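Side-chain contacts in putative glucosidase lplD, ALPHA-GALACTURONIDASE (Bacillus subtilis, PDB 3FEF), which hydrolyses alpha-1,4-linked galacturonate oligomers, releasing alpha-D-galacturonate, as a family 4 glycoside hydrolase that uses NAD(+) and a manganese ion: residues Phe207-Lys212 and Gly379-Gly384; Gly351-Leu356 and Ala360-Asn365; Leu202-Phe207 and Ala274-Gly279. All coordinates share one frame; numbering follows the deposited sequence.

Interaction 1: residues Phe207-Lys212 and Gly379-Gly384; sequences FTWITK and GALPKG
The antiparallel sheet of the C-terminal family 4 domain meets the start of helix 383-405 here, where Trp209 on strand 207-215 and Thr211, at a corner of the chain, pack against Leu381 and Pro382. A single methyl carries the apolar centre: Leu381 CD2 lies 3.9 Å from Trp209 CB and equally close to Trp209 CD1, approaching the indole obliquely, and the two side chains run at about a right angle to one another. With CG set anti to its own carbonyl carbon (chi1 -62°), Trp209 swings the indole back toward Phe207, and its NE1 stands 3.6 Å above the plane of the Phe207 ring, over the centre. A large flat residue suits this place because it serves both neighbours at once. Two residues along, Thr211 is amphipathic in use: CG2 faces the other segment, 4.0 Å from Ala380 O and 4.4 Å from Pro382 CD, while OG1 is hydrogen-bonded to Asn200 on the adjoining strand. Pro382 occupies the N-cap position, where its lack of an N-H costs nothing to the helix that follows. Val385 on the first turn of that helix touches both Phe207 and Trp209, Ala264 packs on Trp209, Thr211 and Pro382, and strand 197-202 runs antiparallel beside strand 207-215.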
ATOM      1  N   PHE A 207      -4.826 -15.212  19.887  1.00 21.98           N
ATOM      2  CA  PHE A 207      -6.051 -14.960  19.123  1.00 21.68           C
ATOM      3  C   PHE A 207      -5.769 -15.384  17.671  1.00 23.65           C
ATOM      4  O   PHE A 207      -5.872 -14.585  16.739  1.00 21.02           O
ATOM      5  CB  PHE A 207      -6.425 -13.479  19.190  1.00 22.68           C
ATOM      6  CG  PHE A 207      -7.859 -13.178  18.777  1.00 24.71           C
ATOM      7  CD1 PHE A 207      -8.934 -13.790  19.429  1.00 23.77           C
ATOM      8  CD2 PHE A 207      -8.125 -12.273  17.754  1.00 22.85           C
ATOM      9  CE1 PHE A 207     -10.256 -13.510  19.058  1.00 21.19           C
ATOM     10  CE2 PHE A 207      -9.431 -11.995  17.376  1.00 24.77           C
ATOM     11  CZ  PHE A 207     -10.503 -12.617  18.038  1.00 22.91           C
ATOM     12  N   THR A 208      -5.378 -16.651  17.530  1.00 19.94           N
ATOM     13  CA  THR A 208      -5.018 -17.272  16.277  1.00 20.35           C
ATOM     14  C   THR A 208      -6.150 -18.145  15.745  1.00 20.92           C
ATOM     15  O   THR A 208      -6.930 -18.714  16.514  1.00 22.59           O
ATOM     16  CB  THR A 208      -3.791 -18.188  16.468  1.00 21.57           C
ATOM     17  OG1 THR A 208      -3.905 -18.836  17.739  1.00 24.71           O
ATOM     18  CG2 THR A 208      -2.503 -17.383  16.447  1.00 21.19           C
ATOM     19  N   TRP A 209      -6.220 -18.262  14.420  1.00 19.12           N
ATOM     20  CA  TRP A 209      -7.325 -18.940  13.778  1.00 21.19           C
ATOM     21  C   TRP A 209      -6.825 -19.827  12.658  1.00 22.06           C
ATOM     22  O   TRP A 209      -5.865 -19.497  11.948  1.00 22.51           O
ATOM     23  CB  TRP A 209      -8.319 -17.908  13.223  1.00 17.90           C
ATOM     24  CG  TRP A 209      -8.902 -17.082  14.331  1.00 20.39           C
ATOM     25  CD1 TRP A 209      -8.285 -16.070  15.014  1.00 16.59           C
ATOM     26  CD2 TRP A 209     -10.211 -17.217  14.900  1.00 20.34           C
ATOM     27  NE1 TRP A 209      -9.133 -15.571  15.976  1.00 21.68           N
ATOM     28  CE2 TRP A 209     -10.322 -16.253  15.924  1.00 20.63           C
ATOM     29  CE3 TRP A 209     -11.298 -18.062  14.643  1.00 21.33           C
ATOM     30  CZ2 TRP A 209     -11.474 -16.111  16.696  1.00 22.46           C
ATOM     31  CZ3 TRP A 209     -12.449 -17.921  15.408  1.00 23.10           C
ATOM     32  CH2 TRP A 209     -12.531 -16.956  16.421  1.00 19.93           C
ATOM     33  N   ILE A 210      -7.509 -20.940  12.476  1.00 20.81           N
ATOM     34  CA  ILE A 210      -7.163 -21.856  11.420  1.00 21.85           C
ATOM     35  C   ILE A 210      -8.265 -21.827  10.402  1.00 24.06           C
ATOM     36  O   ILE A 210      -9.409 -22.188  10.687  1.00 24.03           O
ATOM     37  CB  ILE A 210      -6.955 -23.288  11.984  1.00 20.74           C
ATOM     38  CG1 ILE A 210      -5.767 -23.282  12.946  1.00 20.89           C
ATOM     39  CG2 ILE A 210      -6.766 -24.281  10.844  1.00 21.72           C
ATOM     40  CD1 ILE A 210      -5.587 -24.609  13.815  1.00 22.42           C
ATOM     41  N   THR A 211      -7.922 -21.382   9.200  1.00 27.16           N
ATOM     42  CA  THR A 211      -8.903 -21.231   8.138  1.00 26.02           C
ATOM     43  C   THR A 211      -8.836 -22.403   7.142  1.00 27.14           C
ATOM     44  O   THR A 211      -9.735 -22.587   6.328  1.00 26.78           O
ATOM     45  CB  THR A 211      -8.659 -19.914   7.396  1.00 26.31           C
ATOM     46  OG1 THR A 211      -7.317 -19.908   6.899  1.00 25.22           O
ATOM     47  CG2 THR A 211      -8.809 -18.753   8.342  1.00 26.29           C
ATOM     48  N   LYS A 212      -7.758 -23.181   7.201  1.00 24.00           N
ATOM     49  CA  LYS A 212      -7.631 -24.387   6.392  1.00 26.33           C
ATOM     50  C   LYS A 212      -6.805 -25.365   7.200  1.00 27.02           C
ATOM     51  O   LYS A 212      -5.891 -24.963   7.927  1.00 24.18           O
ATOM     52  CB  LYS A 212      -6.896 -24.125   5.071  1.00 30.26           C
ATOM     53  CG  LYS A 212      -7.410 -22.977   4.228  1.00 30.65           C
ATOM     54  CD  LYS A 212      -6.288 -22.506   3.288  1.00 38.19           C
ATOM     55  CE  LYS A 212      -6.734 -21.370   2.378  1.00 42.68           C
ATOM     56  NZ  LYS A 212      -5.573 -20.559   1.871  1.00 45.90           N
ATOM     57  N   GLY A 379      -3.357 -15.384   3.919  1.00 20.09           N
ATOM     58  CA  GLY A 379      -4.692 -14.909   3.565  1.00 19.78           C
ATOM     59  C   GLY A 379      -5.383 -14.082   4.644  1.00 18.05           C
ATOM     60  O   GLY A 379      -4.724 -13.427   5.432  1.00 18.47           O
ATOM     61  N   ALA A 380      -6.717 -14.110   4.640  1.00 19.84           N
ATOM     62  CA  ALA A 380      -7.561 -13.287   5.507  1.00 22.73           C
ATOM     63  C   ALA A 380      -8.214 -14.077   6.646  1.00 23.52           C
ATOM     64  O   ALA A 380      -8.500 -15.256   6.517  1.00 24.22           O
ATOM     65  CB  ALA A 380      -8.689 -12.594   4.664  1.00 21.70           C
ATOM     66  N   LEU A 381      -8.493 -13.389   7.746  1.00 23.91           N
ATOM     67  CA  LEU A 381      -9.320 -13.927   8.820  1.00 22.77           C
ATOM     68  C   LEU A 381     -10.785 -13.828   8.415  1.00 23.96           C
ATOM     69  O   LEU A 381     -11.105 -13.140   7.460  1.00 24.89           O
ATOM     70  CB  LEU A 381      -9.076 -13.100  10.083  1.00 23.35           C
ATOM     71  CG  LEU A 381      -7.643 -13.230  10.664  1.00 24.16           C
ATOM     72  CD1 LEU A 381      -7.255 -11.982  11.472  1.00 22.77           C
ATOM     73  CD2 LEU A 381      -7.537 -14.482  11.516  1.00 22.69           C
ATOM     74  N   PRO A 382     -11.685 -14.524   9.124  1.00 26.16           N
ATOM     75  CA  PRO A 382     -13.103 -14.172   8.946  1.00 26.15           C
ATOM     76  C   PRO A 382     -13.295 -12.690   9.270  1.00 23.81           C
ATOM     77  O   PRO A 382     -12.602 -12.150  10.134  1.00 22.15           O
ATOM     78  CB  PRO A 382     -13.813 -15.005  10.014  1.00 26.17           C
ATOM     79  CG  PRO A 382     -12.917 -16.191  10.228  1.00 27.93           C
ATOM     80  CD  PRO A 382     -11.494 -15.703   9.985  1.00 24.43           C
ATOM     81  N   LYS A 383     -14.253 -12.051   8.611  1.00 24.93           N
ATOM     82  CA  LYS A 383     -14.420 -10.611   8.723  1.00 24.75           C
ATOM     83  C   LYS A 383     -14.656 -10.152  10.177  1.00 25.94           C
ATOM     84  O   LYS A 383     -14.017  -9.191  10.659  1.00 23.37           O
ATOM     85  CB  LYS A 383     -15.533 -10.141   7.783  1.00 25.05           C
ATOM     86  CG  LYS A 383     -15.835  -8.643   7.876  1.00 29.12           C
ATOM     87  CD  LYS A 383     -14.651  -7.807   7.457  1.00 31.14           C
ATOM     88  CE  LYS A 383     -14.272  -8.105   6.008  1.00 35.38           C
ATOM     89  NZ  LYS A 383     -12.935  -7.492   5.720  1.00 37.77           N
ATOM     90  N   GLY A 384     -15.524 -10.863  10.894  1.00 22.93           N
ATOM     91  CA  GLY A 384     -15.759 -10.555  12.314  1.00 23.55           C
ATOM     92  C   GLY A 384     -14.489 -10.622  13.156  1.00 23.64           C
ATOM     93  O   GLY A 384     -14.275  -9.822  14.069  1.00 21.11           O
TER

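Interaction 2: residues Gly351-Leu356 and Ala360-Asn365; sequences GQVLNL and AIVETN
Thr364 OG1 and Gln352 NE2 share one water, which also reaches Val362 O. The water accepts from Gln352 NE2 at 2.8 Å and donates to Thr364 OG1 at 2.9 Å and to Val362 O, tying the connection between strands 341-348 and 361-369, neighbours in a three-stranded antiparallel sheet, back onto the second of them. Thr364 OG1 in turn donates to Asn365 O at 2.9 Å; the donor sits above the carbonyl plane, 39° out of it. One small hydroxyl thus accepts from the water and gives to the backbone, which suits threonine to a buried position where its methyl must also pack.

The amide of Gln352 is held at both ends: besides the water, NE2 donates to Pro348 O, and OE1 accepts from the backbone N of Gln350. A bend at chi2 (-95°) folds the chain so that the amide lies beside Val362, with NE2 3.7 Å from Val362 CG2. The aliphatic part of Gln352 crosses Thr364 at about a right angle, Gln352 CG lying 3.6 Å from Thr364 OG1.

Beneath this polar layer the contact is apolar. Val362 fits between the loop's side chains, offering CG2 to Gln352, CB to Val353 and CG1 to Leu356; a branched residue can meet three partners without a long flexible chain. Leu356 also touches Ile393 of helix 383-405, while Val353 and Thr364 both pack on Leu202 of strand 197-202, so Leu356 ties the loop to that helix and Val353 ties it to that strand. Leu356 CD2 meets Val362 CG1 at 4.0 Å. The tightest approach is between two methyls, Val353 CG2 and Thr364 CG2, 3.4 Å apart and closer than ordinary van der Waals contact.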
ATOM      1  N   GLY A 351       2.400  -8.505   4.972  1.00 20.89           N
ATOM      2  CA  GLY A 351       1.433  -9.043   4.035  1.00 20.54           C
ATOM      3  C   GLY A 351       1.003 -10.469   4.329  1.00 23.53           C
ATOM      4  O   GLY A 351       0.123 -10.991   3.655  1.00 26.11           O
ATOM      5  N   GLN A 352       1.623 -11.123   5.311  1.00 21.74           N
ATOM      6  CA  GLN A 352       1.299 -12.534   5.550  1.00 23.46           C
ATOM      7  C   GLN A 352      -0.093 -12.683   6.159  1.00 21.21           C
ATOM      8  O   GLN A 352      -0.665 -13.766   6.155  1.00 23.93           O
ATOM      9  CB  GLN A 352       2.358 -13.257   6.420  1.00 19.40           C
ATOM     10  CG  GLN A 352       2.555 -12.748   7.850  1.00 16.16           C
ATOM     11  CD  GLN A 352       3.703 -11.740   7.951  1.00 17.64           C
ATOM     12  OE1 GLN A 352       3.963 -11.014   7.013  1.00 15.31           O
ATOM     13  NE2 GLN A 352       4.375 -11.695   9.100  1.00 13.50           N
ATOM     14  N   VAL A 353      -0.603 -11.611   6.741  1.00 18.25           N
ATOM     15  CA  VAL A 353      -2.019 -11.586   7.110  1.00 21.36           C
ATOM     16  C   VAL A 353      -2.649 -10.394   6.433  1.00 22.58           C
ATOM     17  O   VAL A 353      -2.200  -9.261   6.625  1.00 23.30           O
ATOM     18  CB  VAL A 353      -2.289 -11.491   8.615  1.00 19.99           C
ATOM     19  CG1 VAL A 353      -3.807 -11.357   8.841  1.00 20.59           C
ATOM     20  CG2 VAL A 353      -1.746 -12.756   9.375  1.00 19.37           C
ATOM     21  N   LEU A 354      -3.681 -10.653   5.640  1.00 23.75           N
ATOM     22  CA  LEU A 354      -4.356  -9.596   4.862  1.00 24.89           C
ATOM     23  C   LEU A 354      -5.174  -8.631   5.707  1.00 25.16           C
ATOM     24  O   LEU A 354      -5.802  -9.044   6.674  1.00 22.61           O
ATOM     25  CB  LEU A 354      -5.287 -10.228   3.795  1.00 23.12           C
ATOM     26  CG  LEU A 354      -4.620 -10.926   2.612  1.00 24.32           C
ATOM     27  CD1 LEU A 354      -5.641 -11.436   1.524  1.00 25.40           C
ATOM     28  CD2 LEU A 354      -3.596  -9.980   2.001  1.00 23.52           C
ATOM     29  N   ASN A 355      -5.204  -7.359   5.295  1.00 26.07           N
ATOM     30  CA  ASN A 355      -6.072  -6.344   5.905  1.00 27.39           C
ATOM     31  C   ASN A 355      -5.737  -6.013   7.358  1.00 27.83           C
ATOM     32  O   ASN A 355      -6.597  -5.567   8.095  1.00 28.48           O
ATOM     33  CB  ASN A 355      -7.563  -6.748   5.828  1.00 25.94           C
ATOM     34  CG  ASN A 355      -7.971  -7.250   4.464  1.00 31.88           C
ATOM     35  OD1 ASN A 355      -7.576  -6.704   3.428  1.00 31.30           O
ATOM     36  ND2 ASN A 355      -8.777  -8.300   4.452  1.00 30.64           N
ATOM     37  N   LEU A 356      -4.507  -6.259   7.782  1.00 29.79           N
ATOM     38  CA  LEU A 356      -4.090  -5.926   9.150  1.00 27.37           C
ATOM     39  C   LEU A 356      -2.907  -5.000   9.007  1.00 25.37           C
ATOM     40  O   LEU A 356      -2.137  -5.153   8.071  1.00 28.31           O
ATOM     41  CB  LEU A 356      -3.690  -7.190   9.925  1.00 27.46           C
ATOM     42  CG  LEU A 356      -4.567  -7.766  11.051  1.00 30.98           C
ATOM     43  CD1 LEU A 356      -6.055  -7.649  10.797  1.00 29.84           C
ATOM     44  CD2 LEU A 356      -4.196  -9.209  11.369  1.00 28.19           C
ATOM     45  N   ALA A 360       2.774  -4.554  12.348  1.00 23.49           N
ATOM     46  CA  ALA A 360       2.198  -5.100  13.564  1.00 23.22           C
ATOM     47  C   ALA A 360       2.646  -6.564  13.666  1.00 20.70           C
ATOM     48  O   ALA A 360       2.851  -7.221  12.657  1.00 19.40           O
ATOM     49  CB  ALA A 360       0.690  -4.990  13.546  1.00 19.24           C
ATOM     50  N   ILE A 361       2.826  -7.036  14.890  1.00 22.48           N
ATOM     51  CA  ILE A 361       3.242  -8.412  15.161  1.00 20.37           C
ATOM     52  C   ILE A 361       2.065  -9.363  14.973  1.00 22.63           C
ATOM     53  O   ILE A 361       1.109  -9.321  15.744  1.00 17.67           O
ATOM     54  CB  ILE A 361       3.750  -8.547  16.624  1.00 19.46           C
ATOM     55  CG1 ILE A 361       4.818  -7.478  16.904  1.00 16.09           C
ATOM     56  CG2 ILE A 361       4.291  -9.995  16.913  1.00 16.90           C
ATOM     57  CD1 ILE A 361       5.946  -7.485  15.903  1.00 12.07           C
ATOM     58  N   VAL A 362       2.133 -10.194  13.936  1.00 20.27           N
ATOM     59  CA  VAL A 362       1.124 -11.222  13.697  1.00 18.63           C
ATOM     60  C   VAL A 362       1.729 -12.650  13.774  1.00 19.51           C
ATOM     61  O   VAL A 362       2.941 -12.846  13.589  1.00 16.47           O
ATOM     62  CB  VAL A 362       0.427 -10.971  12.338  1.00 20.10           C
ATOM     63  CG1 VAL A 362      -0.311  -9.580  12.352  1.00 14.50           C
ATOM     64  CG2 VAL A 362       1.468 -10.968  11.226  1.00 18.68           C
ATOM     65  N   GLU A 363       0.887 -13.630  14.072  1.00 17.05           N
ATOM     66  CA  GLU A 363       1.299 -15.024  14.117  1.00 20.69           C
ATOM     67  C   GLU A 363       0.836 -15.775  12.864  1.00 21.37           C
ATOM     68  O   GLU A 363      -0.362 -15.836  12.596  1.00 21.51           O
ATOM     69  CB  GLU A 363       0.722 -15.695  15.398  1.00 25.13           C
ATOM     70  CG  GLU A 363       1.224 -17.140  15.685  1.00 25.02           C
ATOM     71  CD  GLU A 363       1.058 -17.574  17.156  1.00 30.01           C
ATOM     72  OE1 GLU A 363       0.802 -16.712  18.038  1.00 29.92           O
ATOM     73  OE2 GLU A 363       1.219 -18.788  17.443  1.00 32.59           O
ATOM     74  N   THR A 364       1.792 -16.314  12.092  1.00 19.58           N
ATOM     75  CA  THR A 364       1.509 -17.198  10.948  1.00 19.91           C
ATOM     76  C   THR A 364       2.583 -18.266  10.872  1.00 21.63           C
ATOM     77  O   THR A 364       3.572 -18.222  11.614  1.00 17.81           O
ATOM     78  CB  THR A 364       1.544 -16.472   9.574  1.00 20.85           C
ATOM     79  OG1 THR A 364       2.856 -15.953   9.347  1.00 19.84           O
ATOM     80  CG2 THR A 364       0.537 -15.332   9.511  1.00 18.97           C
ATOM     81  N   ASN A 365       2.384 -19.229   9.978  1.00 19.62           N
ATOM     82  CA  ASN A 365       3.476 -20.099   9.578  1.00 19.46           C
ATOM     83  C   ASN A 365       4.600 -19.307   8.943  1.00 22.41           C
ATOM     84  O   ASN A 365       4.369 -18.248   8.343  1.00 22.80           O
ATOM     85  CB  ASN A 365       2.988 -21.174   8.617  1.00 17.30           C
ATOM     86  CG  ASN A 365       2.194 -22.241   9.329  1.00 20.12           C
ATOM     87  OD1 ASN A 365       2.419 -22.503  10.517  1.00 19.54           O
ATOM     88  ND2 ASN A 365       1.246 -22.831   8.638  1.00 20.52           N
TER
HETATM   89  O   HOH W   1       4.032 -13.817  10.944  1.00 17.83           O

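Interaction 3: residues Leu202-Phe207 and Ala274-Gly279. With MG (magnesium ion), chain G.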
ATOM      1  N   LEU A 202      -3.367 -18.162  11.499  1.00 18.62           N
ATOM      2  CA  LEU A 202      -3.147 -16.736  11.359  1.00 20.00           C
ATOM      3  C   LEU A 202      -3.916 -15.931  12.400  1.00 21.00           C
ATOM      4  O   LEU A 202      -4.946 -16.371  12.918  1.00 21.10           O
ATOM      5  CB  LEU A 202      -3.462 -16.269   9.931  1.00 20.96           C
ATOM      6  CG  LEU A 202      -4.904 -16.340   9.374  1.00 25.11           C
ATOM      7  CD1 LEU A 202      -5.085 -15.353   8.223  1.00 24.32           C
ATOM      8  CD2 LEU A 202      -5.260 -17.748   8.890  1.00 23.87           C
ATOM      9  N   GLY A 203      -3.402 -14.747  12.718  1.00 17.53           N
ATOM     10  CA  GLY A 203      -4.012 -13.920  13.748  1.00 16.55           C
ATOM     11  C   GLY A 203      -2.945 -13.168  14.516  1.00 15.66           C
ATOM     12  O   GLY A 203      -1.901 -12.811  13.979  1.00 16.25           O
ATOM     13  N   ILE A 204      -3.225 -12.891  15.769  1.00 17.88           N
ATOM     14  CA  ILE A 204      -2.227 -12.318  16.647  1.00 18.88           C
ATOM     15  C   ILE A 204      -2.141 -13.314  17.800  1.00 20.78           C
ATOM     16  O   ILE A 204      -3.058 -14.124  17.989  1.00 21.60           O
ATOM     17  CB  ILE A 204      -2.668 -10.948  17.165  1.00 19.50           C
ATOM     18  CG1 ILE A 204      -4.031 -11.057  17.841  1.00 18.28           C
ATOM     19  CG2 ILE A 204      -2.733  -9.930  16.013  1.00 18.26           C
ATOM     20  CD1 ILE A 204      -4.610  -9.697  18.294  1.00 19.29           C
ATOM     21  N   ASN A 205      -1.052 -13.263  18.557  1.00 20.79           N
ATOM     22  CA  ASN A 205      -0.816 -14.229  19.636  1.00 22.97           C
ATOM     23  C   ASN A 205      -2.006 -14.406  20.600  1.00 21.90           C
ATOM     24  O   ASN A 205      -2.616 -13.430  21.037  1.00 24.42           O
ATOM     25  CB  ASN A 205       0.456 -13.836  20.416  1.00 22.40           C
ATOM     26  CG  ASN A 205       0.868 -14.899  21.432  1.00 25.98           C
ATOM     27  OD1 ASN A 205       1.142 -16.069  21.085  1.00 27.71           O
ATOM     28  ND2 ASN A 205       0.876 -14.513  22.685  1.00 26.45           N
ATOM     29  N   HIS A 206      -2.324 -15.654  20.930  1.00 20.61           N
ATOM     30  CA  HIS A 206      -3.496 -16.001  21.759  1.00 22.63           C
ATOM     31  C   HIS A 206      -4.845 -15.729  21.110  1.00 23.80           C
ATOM     32  O   HIS A 206      -5.887 -15.976  21.715  1.00 24.80           O
ATOM     33  CB  HIS A 206      -3.430 -15.344  23.155  1.00 21.87           C
ATOM     34  CG  HIS A 206      -2.291 -15.839  23.989  1.00 20.50           C
ATOM     35  ND1 HIS A 206      -1.760 -15.122  25.035  1.00 22.08           N
ATOM     36  CD2 HIS A 206      -1.545 -16.966  23.890  1.00 21.74           C
ATOM     37  CE1 HIS A 206      -0.761 -15.803  25.572  1.00 23.73           C
ATOM     38  NE2 HIS A 206      -0.616 -16.929  24.898  1.00 23.47           N
ATOM     39  N   PHE A 207      -4.826 -15.212  19.887  1.00 21.98           N
ATOM     40  CA  PHE A 207      -6.051 -14.960  19.123  1.00 21.68           C
ATOM     41  C   PHE A 207      -5.769 -15.384  17.671  1.00 23.65           C
ATOM     42  O   PHE A 207      -5.872 -14.585  16.739  1.00 21.02           O
ATOM     43  CB  PHE A 207      -6.425 -13.479  19.190  1.00 22.68           C
ATOM     44  CG  PHE A 207      -7.859 -13.178  18.777  1.00 24.71           C
ATOM     45  CD1 PHE A 207      -8.934 -13.790  19.429  1.00 23.77           C
ATOM     46  CD2 PHE A 207      -8.125 -12.273  17.754  1.00 22.85           C
ATOM     47  CE1 PHE A 207     -10.256 -13.510  19.058  1.00 21.19           C
ATOM     48  CE2 PHE A 207      -9.431 -11.995  17.376  1.00 24.77           C
ATOM     49  CZ  PHE A 207     -10.503 -12.617  18.038  1.00 22.91           C
ATOM     50  N   ALA A 274     -11.093 -16.361  25.450  1.00 28.67           N
ATOM     51  CA  ALA A 274     -12.151 -15.713  26.211  1.00 30.86           C
ATOM     52  C   ALA A 274     -11.874 -14.233  26.483  1.00 29.96           C
ATOM     53  O   ALA A 274     -12.787 -13.477  26.726  1.00 31.14           O
ATOM     54  CB  ALA A 274     -12.392 -16.450  27.522  1.00 29.60           C
ATOM     55  N   GLU A 275     -10.623 -13.806  26.428  1.00 30.29           N
ATOM     56  CA  GLU A 275     -10.331 -12.428  26.807  1.00 31.78           C
ATOM     57  C   GLU A 275     -10.424 -11.428  25.645  1.00 31.86           C
ATOM     58  O   GLU A 275     -10.305 -10.215  25.865  1.00 29.77           O
ATOM     59  CB  GLU A 275      -8.946 -12.353  27.440  1.00 32.98           C
ATOM     60  CG  GLU A 275      -8.676 -13.478  28.429  1.00 35.88           C
ATOM     61  CD  GLU A 275      -7.562 -13.132  29.387  1.00 37.70           C
ATOM     62  OE1 GLU A 275      -6.376 -13.164  28.972  1.00 34.02           O
ATOM     63  OE2 GLU A 275      -7.877 -12.814  30.554  1.00 38.77           O
ATOM     64  N   PHE A 276     -10.619 -11.928  24.422  1.00 28.93           N
ATOM     65  CA  PHE A 276     -10.524 -11.071  23.225  1.00 27.25           C
ATOM     66  C   PHE A 276     -11.853 -10.529  22.723  1.00 27.44           C
ATOM     67  O   PHE A 276     -11.859  -9.657  21.865  1.00 28.99           O
ATOM     68  CB  PHE A 276      -9.816 -11.791  22.063  1.00 23.52           C
ATOM     69  CG  PHE A 276      -8.325 -11.868  22.221  1.00 24.15           C
ATOM     70  CD1 PHE A 276      -7.502 -10.965  21.584  1.00 22.02           C
ATOM     71  CD2 PHE A 276      -7.754 -12.849  23.012  1.00 23.70           C
ATOM     72  CE1 PHE A 276      -6.149 -11.039  21.725  1.00 23.49           C
ATOM     73  CE2 PHE A 276      -6.393 -12.910  23.177  1.00 24.81           C
ATOM     74  CZ  PHE A 276      -5.586 -12.007  22.529  1.00 24.05           C
ATOM     75  N   LEU A 277     -12.968 -11.049  23.228  1.00 30.57           N
ATOM     76  CA  LEU A 277     -14.277 -10.647  22.717  1.00 32.64           C
ATOM     77  C   LEU A 277     -15.393 -10.686  23.726  1.00 34.48           C
ATOM     78  O   LEU A 277     -15.275 -11.312  24.763  1.00 35.27           O
ATOM     79  CB  LEU A 277     -14.694 -11.479  21.497  1.00 34.33           C
ATOM     80  CG  LEU A 277     -14.221 -12.915  21.279  1.00 35.77           C
ATOM     81  CD1 LEU A 277     -14.310 -13.762  22.532  1.00 32.17           C
ATOM     82  CD2 LEU A 277     -15.038 -13.514  20.129  1.00 36.11           C
ATOM     83  N   PRO A 278     -16.503 -10.005  23.407  1.00 36.85           N
ATOM     84  CA  PRO A 278     -17.714 -10.065  24.219  1.00 37.34           C
ATOM     85  C   PRO A 278     -18.231 -11.499  24.291  1.00 35.67           C
ATOM     86  O   PRO A 278     -18.259 -12.200  23.274  1.00 38.48           O
ATOM     87  CB  PRO A 278     -18.717  -9.210  23.417  1.00 37.59           C
ATOM     88  CG  PRO A 278     -17.879  -8.326  22.586  1.00 35.51           C
ATOM     89  CD  PRO A 278     -16.671  -9.141  22.229  1.00 35.91           C
ATOM     90  N   GLY A 279     -18.642 -11.927  25.474  1.00 32.97           N
ATOM     91  CA  GLY A 279     -19.282 -13.222  25.632  1.00 31.95           C
ATOM     92  C   GLY A 279     -19.663 -13.443  27.081  1.00 32.40           C
ATOM     93  O   GLY A 279     -19.275 -12.669  27.943  1.00 31.91           O
TER
HETATM   94 MG    MG G   1       1.183 -18.361  24.780  1.00 39.02          MG
HETATM   95  O   HOH W   2       0.383 -20.178  26.017  1.00 59.66           O
HETATM   96  O   HOH W   3       3.029 -19.844  24.926  1.00 42.89           O
HETATM   97  O   HOH W   4       2.408 -16.431  24.279  1.00 32.69           O
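Ile204 to Phe207 form a type II beta turn, closed by Phe207 N donating to Ile204 O at 2.8 Å, with His206 taking the positive phi (67°) of its third position. This turn joins strands 197-202 and 207-215 and presents His206 to the metal site, while the side chains of Ile204 and Phe207 pack on Phe276. The rings of Phe207 and Phe276 are nearly parallel, planes at 11° and centroids 4.7 Å apart, but offset so much that little of either lies over the other. The offset sets Phe207 CB over the centre of the Phe276 ring as a CH-pi contact, 3.6 Å from the centroid. Phe207 points its CG away from the backbone N (chi1 -164°), bringing CD1 to 3.4 Å from Phe276 CB. A flat phenyl suits position 276: besides Phe207 it meets Ile204 CD1 with CE1 at 4.0 Å, and obliquely Asn205 O with CZ at 3.6 Å and His206 O with CE2 at 3.4 Å. His392 of helix 383-405 adds an edge-to-face ring contact to Phe276. His206 divides its side chain: CB rests on Phe276, whereas the imidazole turns to the metal, its ND1 hydrogen-bonded to Thr110. Cys169 and three waters also bind the magnesium ion, which His206 holds through NE2 at 2.3 Å.

Strand 197-202 and its turn connect all three contacts. Interactions 1 and 3 share Phe207, their centres about 11 Å apart, and Trp209 N lies 2.7 Å from Leu202 O, a probable hydrogen bond between the paired strands. Interaction 2 sits about 10 Å from interaction 1 between centres, joined to it by a probable bond from Leu354 N to Gly379 O (3.0 Å) and by packing of Leu381 on Leu356. Its strand reaches the residue just before the turn of interaction 3, where Glu363 N and Gly203 O (2.9 Å) probably hydrogen-bond. Interaction 3 alone includes a metal ligand, His206; Trp209 of interaction 1 stands about 14 Å from the magnesium ion, measured from its side chain, and interaction 2 lies away from the metal and substrate sites.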